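Local coordinates for protein purine nucleoside phosphorylase (Schistosoma mansoni, PDB 5KO5) that probably catalyses the reversible phosphorolysis of purine nucleosides to free base and ribose 1-phosphate, and here holds cytosine in its base pocket, at residues Glu97-Leu100 with Pro101-Met105; Asn183-Gln186 with Asp187-Glu191; Ser208-Leu211 with Leu212-Cys216; Gln274-Phe277 with Lys278-Thr282. All blocks are in the same frame, centred on the assembly; numbering follows the deposited sequence.

Contact 1 (Glu97-Leu100 with Pro101-Met105); sequences EIAL and PIRVM
Arg-103 reaches back along its own helix over Ala-99, one turn earlier. Its CB and CG both lie against the Ala-99 carbonyl oxygen, CG at 3.5 Å from that O. CD is still within 4.0 Å of the same Ala-99 O. With CG set beside the backbone N (chi1 -70°) and the chain extended from there to NE, the guanidinium is carried back along the helix until one of its faces meets the Ala-99 methyl, off-centre, with NH1 4.2 Å from CB. NH1 does its polar work elsewhere, in a hydrogen bond to the carbonyl O of Ala-7. Beneath the side chain, Arg-103 N gives a nearly straight bond to Ala-99 O (3.0 Å, 169°), and Val-104 N bonds to Leu-100 O at 2.8 Å. Pro-101 has no N-H to offer the turn before it, and its CD sits 3.1 Å from Glu-97 O where that bond would have been; the helix kinks here. The ring also lies close to its bonded neighbour Leu-100, whose CB is a tight 3.5 Å from Pro-101 CD. Further along, Leu-100 CD2 meets Val-104 CG2 at 3.8 Å. The sides of helix 95-108 divide among its neighbours: Leu-100 and Val-104 pack on helix 9-23, Ile-98, Ala-99 and Ile-102 on helix 224-232, and Pro-101 and Met-105 on strand 78-84.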
loop_
_atom_site.group_PDB
_atom_site.type_symbol
_atom_site.label_atom_id
_atom_site.label_comp_id
_atom_site.label_asym_id
_atom_site.label_seq_id
_atom_site.Cartn_x
_atom_site.Cartn_y
_atom_site.Cartn_z
ATOM N N GLU A 97 13.144 -3.984 11.997
ATOM C CA GLU A 97 12.976 -3.633 13.402
ATOM C C GLU A 97 11.791 -4.357 14.015
ATOM O O GLU A 97 11.842 -4.761 15.178
ATOM C CB GLU A 97 12.827 -2.116 13.537
ATOM C CG GLU A 97 14.136 -1.363 13.276
ATOM C CD GLU A 97 13.958 0.150 13.209
ATOM O OE1 GLU A 97 13.075 0.661 12.484
ATOM O OE2 GLU A 97 14.729 0.853 13.889
ATOM N N ILE A 98 10.719 -4.551 13.245
ATOM C CA ILE A 98 9.583 -5.304 13.760
ATOM C C ILE A 98 9.952 -6.773 13.927
ATOM O O ILE A 98 9.574 -7.416 14.916
ATOM C CB ILE A 98 8.372 -5.139 12.819
ATOM C CG1 ILE A 98 7.972 -3.662 12.693
ATOM C CG2 ILE A 98 7.227 -6.063 13.264
ATOM C CD1 ILE A 98 7.550 -3.013 14.009
ATOM N N ALA A 99 10.687 -7.332 12.954
ATOM C CA ALA A 99 10.904 -8.771 12.945
ATOM C C ALA A 99 11.908 -9.220 13.991
ATOM O O ALA A 99 11.774 -10.329 14.524
ATOM C CB ALA A 99 11.362 -9.235 11.565
ATOM N N LEU A 100 12.914 -8.401 14.296
ATOM C CA LEU A 100 13.989 -8.893 15.156
ATOM C C LEU A 100 13.491 -9.355 16.520
ATOM O O LEU A 100 13.867 -10.461 16.942
ATOM C CB LEU A 100 15.161 -7.902 15.223
ATOM C CG LEU A 100 16.312 -8.457 16.072
ATOM C CD1 LEU A 100 17.673 -8.245 15.425
ATOM C CD2 LEU A 100 16.283 -7.851 17.467
ATOM N N PRO A 101 12.669 -8.594 17.251
ATOM C CA PRO A 101 12.236 -9.083 18.573
ATOM C C PRO A 101 11.492 -10.404 18.528
ATOM O O PRO A 101 11.652 -11.221 19.447
ATOM C CB PRO A 101 11.357 -7.938 19.097
ATOM C CG PRO A 101 11.938 -6.724 18.454
ATOM C CD PRO A 101 12.267 -7.188 17.046
ATOM N N ILE A 102 10.658 -10.625 17.502
ATOM C CA ILE A 102 9.933 -11.889 17.406
ATOM C C ILE A 102 10.896 -13.036 17.118
ATOM O O ILE A 102 10.767 -14.138 17.664
ATOM C CB ILE A 102 8.843 -11.806 16.323
ATOM C CG1 ILE A 102 7.900 -10.627 16.562
ATOM C CG2 ILE A 102 8.075 -13.121 16.275
ATOM C CD1 ILE A 102 7.278 -10.632 17.919
ATOM N N ARG A 103 11.863 -12.797 16.238
ATOM C CA ARG A 103 12.869 -13.817 15.969
ATOM C C ARG A 103 13.744 -14.091 17.187
ATOM O O ARG A 103 14.169 -15.235 17.394
ATOM C CB ARG A 103 13.672 -13.411 14.742
ATOM C CG ARG A 103 12.799 -13.519 13.510
ATOM C CD ARG A 103 13.469 -13.067 12.221
ATOM N NE ARG A 103 12.579 -13.396 11.108
ATOM C CZ ARG A 103 12.694 -12.906 9.883
ATOM N NH1 ARG A 103 13.685 -12.069 9.586
ATOM N NH2 ARG A 103 11.805 -13.247 8.956
ATOM N N VAL A 104 14.007 -13.069 18.007
ATOM C CA VAL A 104 14.677 -13.304 19.283
ATOM C C VAL A 104 13.823 -14.197 20.174
ATOM O O VAL A 104 14.329 -15.140 20.789
ATOM C CB VAL A 104 15.026 -11.961 19.950
ATOM C CG1 VAL A 104 15.490 -12.176 21.387
ATOM C CG2 VAL A 104 16.104 -11.251 19.128
ATOM N N MET A 105 12.515 -13.924 20.254
ATOM C CA MET A 105 11.633 -14.832 20.984
ATOM C C MET A 105 11.794 -16.263 20.499
ATOM O O MET A 105 11.874 -17.189 21.310
ATOM C CB MET A 105 10.174 -14.413 20.830
ATOM C CG MET A 105 9.800 -13.171 21.601
ATOM S SD MET A 105 8.023 -12.935 21.458
ATOM C CE MET A 105 7.802 -11.430 22.415
#

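Contact 2 (Asn183-Gln186 with Asp187-Glu191); sequences NDFQ and DLVHE
Two waters lie at Asp-187 OD1 and link it back to Asp-184. Water 1 donates to Asp-187 OD1, at a 2.5 Å separation short enough to be treated with caution, and also, weakly, to the Asp-184 carbonyl O. Water 2 lies 2.9 Å from Asp-187 OD1 and as far from Asp-184 OD1, so it can bridge the two carboxylates, although it has more acceptors around it than protons to give. Asp-184 OD1 and Asp-187 OD1 themselves stay 5.3 Å apart, and the water between them probably eases the like charges. Asp-184, with positive phi, is the C-prime residue of the Schellman motif that closes helix 170-182; a short 3-10 turn then leads into strand 189-196. The i to i+3 bonds of that turn run from Leu-188 N to Phe-185 O and from Val-189 N to Gln-186 O, each at 3.0 Å. Phe-185 CG stands between its own backbone N and carbonyl carbon (chi1 69°), which puts the ring beside the residues that follow: CB meets Leu-188 CD1, and CD2 lies 4.1 Å from Val-189 CG2, the methyl approaching the ring obliquely. Leu-188 and Phe-185 both rest on Leu-272 of helix 259-283, while Val-189 also reaches Leu-133 on the adjoining strand 131-139.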
loop_
_atom_site.group_PDB
_atom_site.type_symbol
_atom_site.label_atom_id
_atom_site.label_comp_id
_atom_site.label_asym_id
_atom_site.label_seq_id
_atom_site.Cartn_x
_atom_site.Cartn_y
_atom_site.Cartn_z
ATOM N N ASN A 183 -16.061 -18.982 32.831
ATOM C CA ASN A 183 -16.188 -17.799 33.670
ATOM C C ASN A 183 -17.385 -16.933 33.295
ATOM O O ASN A 183 -17.477 -15.786 33.748
ATOM C CB ASN A 183 -14.891 -16.986 33.626
ATOM C CG ASN A 183 -13.728 -17.720 34.268
ATOM O OD1 ASN A 183 -13.546 -17.673 35.485
ATOM N ND2 ASN A 183 -12.943 -18.415 33.455
ATOM N N ASP A 184 -18.295 -17.450 32.463
ATOM C CA ASP A 184 -19.568 -16.790 32.164
ATOM C C ASP A 184 -19.388 -15.410 31.531
ATOM O O ASP A 184 -20.187 -14.498 31.760
ATOM C CB ASP A 184 -20.489 -16.733 33.394
ATOM C CG ASP A 184 -21.916 -16.327 33.047
ATOM O OD1 ASP A 184 -22.424 -16.759 31.988
ATOM O OD2 ASP A 184 -22.523 -15.561 33.825
ATOM N N PHE A 185 -18.345 -15.218 30.721
ATOM C CA PHE A 185 -18.271 -14.009 29.909
ATOM C C PHE A 185 -18.218 -14.307 28.414
ATOM O O PHE A 185 -17.820 -13.450 27.624
ATOM C CB PHE A 185 -17.177 -13.030 30.361
ATOM C CG PHE A 185 -15.760 -13.507 30.139
ATOM C CD1 PHE A 185 -15.104 -14.243 31.107
ATOM C CD2 PHE A 185 -15.063 -13.148 28.997
ATOM C CE1 PHE A 185 -13.796 -14.654 30.921
ATOM C CE2 PHE A 185 -13.752 -13.558 28.805
ATOM C CZ PHE A 185 -13.120 -14.313 29.775
ATOM N N GLN A 186 -18.657 -15.504 28.013
ATOM C CA GLN A 186 -18.660 -15.874 26.605
ATOM C C GLN A 186 -19.577 -14.986 25.777
ATOM O O GLN A 186 -19.377 -14.874 24.563
ATOM C CB GLN A 186 -19.026 -17.350 26.434
ATOM C CG GLN A 186 -20.490 -17.676 26.675
ATOM C CD GLN A 186 -20.875 -17.580 28.134
ATOM O OE1 GLN A 186 -20.051 -17.802 29.019
ATOM N NE2 GLN A 186 -22.130 -17.235 28.394
ATOM N N ASP A 187 -20.569 -14.342 26.403
ATOM C CA ASP A 187 -21.421 -13.406 25.674
ATOM C C ASP A 187 -20.642 -12.213 25.134
ATOM O O ASP A 187 -21.120 -11.537 24.216
ATOM C CB ASP A 187 -22.572 -12.937 26.567
ATOM C CG ASP A 187 -22.090 -12.150 27.778
ATOM O OD1 ASP A 187 -21.470 -12.755 28.680
ATOM O OD2 ASP A 187 -22.341 -10.927 27.834
ATOM N N LEU A 188 -19.455 -11.941 25.672
ATOM C CA LEU A 188 -18.610 -10.866 25.170
ATOM C C LEU A 188 -17.702 -11.302 24.030
ATOM O O LEU A 188 -17.075 -10.446 23.399
ATOM C CB LEU A 188 -17.719 -10.335 26.298
ATOM C CG LEU A 188 -18.417 -9.796 27.540
ATOM C CD1 LEU A 188 -17.377 -9.325 28.542
ATOM C CD2 LEU A 188 -19.369 -8.666 27.175
ATOM N N VAL A 189 -17.599 -12.601 23.758
ATOM C CA VAL A 189 -16.538 -13.145 22.913
ATOM C C VAL A 189 -17.110 -13.498 21.545
ATOM O O VAL A 189 -18.079 -14.266 21.443
ATOM C CB VAL A 189 -15.865 -14.361 23.571
ATOM C CG1 VAL A 189 -14.725 -14.891 22.688
ATOM C CG2 VAL A 189 -15.357 -14.001 24.961
ATOM N N HIS A 190 -16.504 -12.947 20.500
ATOM C CA HIS A 190 -16.828 -13.230 19.109
ATOM C C HIS A 190 -15.576 -13.754 18.419
ATOM O O HIS A 190 -14.494 -13.807 19.002
ATOM C CB HIS A 190 -17.285 -11.955 18.393
ATOM C CG HIS A 190 -18.459 -11.285 19.034
ATOM N ND1 HIS A 190 -19.716 -11.285 18.466
ATOM C CD2 HIS A 190 -18.568 -10.588 20.190
ATOM C CE1 HIS A 190 -20.550 -10.623 19.249
ATOM N NE2 HIS A 190 -19.880 -10.194 20.304
ATOM N N GLU A 191 -15.727 -14.138 17.156
ATOM C CA GLU A 191 -14.586 -14.413 16.295
ATOM C C GLU A 191 -14.718 -13.574 15.035
ATOM O O GLU A 191 -15.820 -13.176 14.653
ATOM C CB GLU A 191 -14.463 -15.895 15.955
ATOM C CG GLU A 191 -15.619 -16.428 15.146
ATOM C CD GLU A 191 -15.434 -17.886 14.779
ATOM O OE1 GLU A 191 -14.831 -18.628 15.583
ATOM O OE2 GLU A 191 -15.882 -18.282 13.681
HETATM O O HOH W 1 -20.615 -11.418 30.569
HETATM O O HOH W 2 -23.109 -14.453 30.434
#

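Contact 3 (Ser208-Leu211 with Leu212-Cys216); sequences SNML and LKLGC
Helix 205-213, the crossover helix of a beta-alpha-beta unit between strands 189-196 and 218-220, comes to its C-terminal end here, and the contact is its last turn and the bend that follows. Two regular helical bonds lead in: Leu-212 N to Ser-208 O at 3.0 Å, and Lys-213 N to Asn-209 O at 3.2 Å. Beyond them the pattern breaks. Leu-214 N is shared weakly between Met-210 O and Leu-211 O. The close then fits a Schellman motif: Gly-215, at positive phi, is the C-prime residue, its N making the 5-to-2 bond to Leu-212 O, while the 6-to-1 bond from Cys-216 N to Leu-211 O (3.0 Å) is weak. The side chains follow the bend. Leu-211 CB and Cys-216 CB are 3.9 Å apart, and both residues face Ala-195 on strand 189-196. With CG beside its backbone N (chi1 -64°), Leu-214 lays its side chain back over the preceding turn, CG 3.3 Å from Met-210 O and CD1 3.9 Å from Met-210 CG. Lys-213 runs extended with its CG against Asn-209 O. The Met-210 and Leu-214 patch belongs to the trimer: Leu-214 touches Leu-214 of the second subunit and Met-210 of the third, and Met-210 packs on Leu-143 of the second. The chemistry of the contact is therefore divided: weak backbone bonds close the helix end, while apolar side chains attach it to strand 189-196 and to the other subunits.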
loop_
_atom_site.group_PDB
_atom_site.type_symbol
_atom_site.label_atom_id
_atom_site.label_comp_id
_atom_site.label_asym_id
_atom_site.label_seq_id
_atom_site.Cartn_x
_atom_site.Cartn_y
_atom_site.Cartn_z
ATOM N N SER A 208 -14.376 2.523 6.702
ATOM C CA SER A 208 -15.134 1.546 7.478
ATOM C C SER A 208 -16.236 0.917 6.640
ATOM O O SER A 208 -16.439 -0.301 6.683
ATOM C CB SER A 208 -15.726 2.210 8.714
ATOM O OG SER A 208 -14.680 2.621 9.573
ATOM N N ASN A 209 -16.963 1.731 5.875
ATOM C CA ASN A 209 -18.036 1.192 5.043
ATOM C C ASN A 209 -17.495 0.241 3.987
ATOM O O ASN A 209 -18.117 -0.782 3.685
ATOM C CB ASN A 209 -18.844 2.323 4.413
ATOM C CG ASN A 209 -20.168 2.522 5.112
ATOM O OD1 ASN A 209 -20.307 3.382 5.980
ATOM N ND2 ASN A 209 -21.144 1.687 4.765
ATOM N N MET A 210 -16.326 0.550 3.426
ATOM C CA MET A 210 -15.699 -0.370 2.489
ATOM C C MET A 210 -15.353 -1.688 3.171
ATOM O O MET A 210 -15.611 -2.769 2.624
ATOM C CB MET A 210 -14.444 0.268 1.904
ATOM C CG MET A 210 -13.706 -0.666 0.977
ATOM S SD MET A 210 -12.172 0.038 0.368
ATOM C CE MET A 210 -11.186 0.026 1.840
ATOM N N LEU A 211 -14.783 -1.615 4.378
ATOM C CA LEU A 211 -14.394 -2.835 5.090
ATOM C C LEU A 211 -15.598 -3.710 5.387
ATOM O O LEU A 211 -15.510 -4.945 5.350
ATOM C CB LEU A 211 -13.685 -2.469 6.389
ATOM C CG LEU A 211 -12.367 -1.735 6.177
ATOM C CD1 LEU A 211 -11.715 -1.414 7.512
ATOM C CD2 LEU A 211 -11.419 -2.543 5.277
ATOM N N LEU A 212 -16.730 -3.089 5.697
ATOM C CA LEU A 212 -17.963 -3.844 5.859
ATOM C C LEU A 212 -18.280 -4.642 4.598
ATOM O O LEU A 212 -18.549 -5.848 4.663
ATOM C CB LEU A 212 -19.099 -2.888 6.206
ATOM C CG LEU A 212 -20.461 -3.554 6.312
ATOM C CD1 LEU A 212 -20.320 -4.787 7.180
ATOM C CD2 LEU A 212 -21.455 -2.577 6.896
ATOM N N LYS A 213 -18.229 -3.988 3.434
ATOM C CA LYS A 213 -18.522 -4.677 2.179
ATOM C C LYS A 213 -17.525 -5.793 1.892
ATOM O O LYS A 213 -17.859 -6.754 1.188
ATOM C CB LYS A 213 -18.520 -3.672 1.027
ATOM C CG LYS A 213 -19.621 -2.641 1.140
ATOM C CD LYS A 213 -19.471 -1.511 0.142
ATOM C CE LYS A 213 -20.570 -0.489 0.369
ATOM N NZ LYS A 213 -20.255 0.820 -0.238
ATOM N N LEU A 214 -16.311 -5.693 2.418
ATOM C CA LEU A 214 -15.247 -6.643 2.122
ATOM C C LEU A 214 -15.161 -7.788 3.126
ATOM O O LEU A 214 -14.182 -8.542 3.096
ATOM C CB LEU A 214 -13.904 -5.926 2.007
ATOM C CG LEU A 214 -13.880 -4.960 0.831
ATOM C CD1 LEU A 214 -12.512 -4.336 0.684
ATOM C CD2 LEU A 214 -14.294 -5.706 -0.432
ATOM N N GLY A 215 -16.160 -7.932 4.001
ATOM C CA GLY A 215 -16.220 -9.011 4.963
ATOM C C GLY A 215 -15.539 -8.749 6.292
ATOM O O GLY A 215 -15.779 -9.496 7.249
ATOM N N CYS A 216 -14.721 -7.700 6.383
ATOM C CA CYS A 216 -13.930 -7.456 7.585
ATOM C C CYS A 216 -14.818 -7.261 8.807
ATOM O O CYS A 216 -15.834 -6.565 8.758
ATOM C CB CYS A 216 -13.077 -6.201 7.415
ATOM S SG CYS A 216 -11.948 -6.228 6.028
#

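Contact 4 (Gln274-Phe277 with Lys278-Thr282); sequences QMWF and KEIIT
CG1 of Ile-280 stands beside the backbone N (chi1 -69°) and the chain then runs on extended to CD1, while Trp-276 holds its CG anti to the backbone N (chi1 -169°); together these place the Ile-280 tip over the indole. CD1 sits above the five-membered ring, 4.0 Å from its centroid and 20° off the normal, a CH-pi contact displaced toward the rim, with Trp-276 NE1 3.8 Å from that methyl. The same CD1 touches Phe-277 from an oblique direction, 3.9 Å from its CD1, the two side chains lying alongside and pointing the same way. One methyl is thus lodged against two aromatic rings. The backbone beneath is unbroken helix: Ile-280 N bonds to Trp-276 O at 2.9 Å, and Ile-281 N to Phe-277 O at the same length. Just beyond, Thr-282 OG1 donates to Glu-279 O (2.9 Å), three residues back. The indole N-H is taken by the carbonyl O of Ala-176. That bond ties helix 259-283 to helix 170-182, on which Ile-280 also packs through Ala-176 and Ile-179, while Phe-277 and Ile-281 lie on strand 112-121 and Ile-280 reaches Leu-238 of strand 236-246.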
loop_
_atom_site.group_PDB
_atom_site.type_symbol
_atom_site.label_atom_id
_atom_site.label_comp_id
_atom_site.label_asym_id
_atom_site.label_seq_id
_atom_site.Cartn_x
_atom_site.Cartn_y
_atom_site.Cartn_z
ATOM N N GLN A 274 -6.756 -9.561 31.759
ATOM C CA GLN A 274 -5.603 -10.114 32.462
ATOM C C GLN A 274 -5.929 -11.479 33.051
ATOM O O GLN A 274 -5.144 -12.429 32.933
ATOM C CB GLN A 274 -5.139 -9.174 33.573
ATOM C CG GLN A 274 -3.939 -9.760 34.312
ATOM C CD GLN A 274 -3.793 -9.276 35.740
ATOM O OE1 GLN A 274 -4.698 -8.660 36.302
ATOM N NE2 GLN A 274 -2.639 -9.553 36.337
ATOM N N MET A 275 -7.081 -11.585 33.717
ATOM C CA MET A 275 -7.495 -12.862 34.289
ATOM C C MET A 275 -7.633 -13.916 33.195
ATOM O O MET A 275 -7.184 -15.056 33.354
ATOM C CB MET A 275 -8.813 -12.658 35.053
ATOM C CG MET A 275 -9.269 -13.827 35.910
ATOM S SD MET A 275 -9.980 -15.171 34.945
ATOM C CE MET A 275 -11.146 -14.292 33.955
ATOM N N TRP A 276 -8.230 -13.537 32.067
ATOM C CA TRP A 276 -8.443 -14.475 30.973
ATOM C C TRP A 276 -7.116 -14.997 30.444
ATOM O O TRP A 276 -6.919 -16.211 30.298
ATOM C CB TRP A 276 -9.182 -13.731 29.866
ATOM C CG TRP A 276 -9.737 -14.557 28.759
ATOM C CD1 TRP A 276 -9.882 -15.919 28.723
ATOM C CD2 TRP A 276 -10.279 -14.062 27.537
ATOM N NE1 TRP A 276 -10.466 -16.298 27.533
ATOM C CE2 TRP A 276 -10.723 -15.174 26.789
ATOM C CE3 TRP A 276 -10.425 -12.778 26.993
ATOM C CZ2 TRP A 276 -11.298 -15.043 25.523
ATOM C CZ3 TRP A 276 -11.000 -12.646 25.743
ATOM C CH2 TRP A 276 -11.431 -13.774 25.020
ATOM N N PHE A 277 -6.184 -14.085 30.156
ATOM C CA PHE A 277 -4.908 -14.491 29.584
ATOM C C PHE A 277 -4.048 -15.250 30.587
ATOM O O PHE A 277 -3.317 -16.166 30.200
ATOM C CB PHE A 277 -4.188 -13.285 28.972
ATOM C CG PHE A 277 -4.507 -13.087 27.520
ATOM C CD1 PHE A 277 -5.822 -12.993 27.094
ATOM C CD2 PHE A 277 -3.498 -13.036 26.583
ATOM C CE1 PHE A 277 -6.119 -12.841 25.737
ATOM C CE2 PHE A 277 -3.787 -12.867 25.234
ATOM C CZ PHE A 277 -5.107 -12.782 24.823
ATOM N N LYS A 278 -4.126 -14.905 31.875
ATOM C CA LYS A 278 -3.429 -15.712 32.874
ATOM C C LYS A 278 -3.925 -17.153 32.843
ATOM O O LYS A 278 -3.124 -18.093 32.858
ATOM C CB LYS A 278 -3.591 -15.089 34.264
ATOM C CG LYS A 278 -2.871 -15.815 35.389
ATOM C CD LYS A 278 -3.067 -15.062 36.710
ATOM C CE LYS A 278 -2.445 -15.793 37.882
ATOM N NZ LYS A 278 -2.673 -15.050 39.158
ATOM N N GLU A 279 -5.243 -17.346 32.757
ATOM C CA GLU A 279 -5.785 -18.700 32.712
ATOM C C GLU A 279 -5.429 -19.403 31.405
ATOM O O GLU A 279 -5.136 -20.603 31.404
ATOM C CB GLU A 279 -7.297 -18.684 32.946
ATOM C CG GLU A 279 -7.945 -20.072 32.952
ATOM C CD GLU A 279 -7.577 -20.913 34.162
ATOM O OE1 GLU A 279 -6.908 -20.399 35.084
ATOM O OE2 GLU A 279 -7.961 -22.103 34.185
ATOM N N ILE A 280 -5.446 -18.678 30.283
ATOM C CA ILE A 280 -4.995 -19.269 29.022
ATOM C C ILE A 280 -3.572 -19.793 29.170
ATOM O O ILE A 280 -3.264 -20.927 28.786
ATOM C CB ILE A 280 -5.120 -18.261 27.866
ATOM C CG1 ILE A 280 -6.594 -17.987 27.545
ATOM C CG2 ILE A 280 -4.382 -18.781 26.624
ATOM C CD1 ILE A 280 -6.809 -16.785 26.633
ATOM N N ILE A 281 -2.692 -18.980 29.763
ATOM C CA ILE A 281 -1.301 -19.380 29.963
ATOM C C ILE A 281 -1.211 -20.653 30.805
ATOM O O ILE A 281 -0.506 -21.606 30.447
ATOM C CB ILE A 281 -0.488 -18.215 30.560
ATOM C CG1 ILE A 281 -0.346 -17.093 29.529
ATOM C CG2 ILE A 281 0.884 -18.692 31.027
ATOM C CD1 ILE A 281 0.207 -15.793 30.093
ATOM N N THR A 282 -1.932 -20.696 31.933
ATOM C CA THR A 282 -1.881 -21.885 32.788
ATOM C C THR A 282 -2.420 -23.120 32.080
ATOM O O THR A 282 -2.010 -24.245 32.396
ATOM C CB THR A 282 -2.666 -21.676 34.085
ATOM O OG1 THR A 282 -4.068 -21.828 33.829
ATOM C CG2 THR A 282 -2.415 -20.313 34.661
#

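How the contacts relate
Contacts 2 and 4 are the pair that touch: Phe-185 meets the Trp-276 ring edge-to-face, with Phe-185 CZ 3.5 Å from Trp-276 CG, and Val-189 CG2 lies 3.9 Å from Trp-276 CH2. The end of helix 170-182 and its exit into strand 189-196 are thereby packed onto helix 259-283. Contact 3 follows contact 2 along the chain, strand 189-196 leading to helix 205-213, yet their nearest atoms stay about 8 Å apart. It is also the contact that joins subunits, and its Ser-208 side chain lies about 7 Å from the bound cytosine. Contact 1 stands apart, its centre about 31 Å from that of contact 3, across the chain's centre.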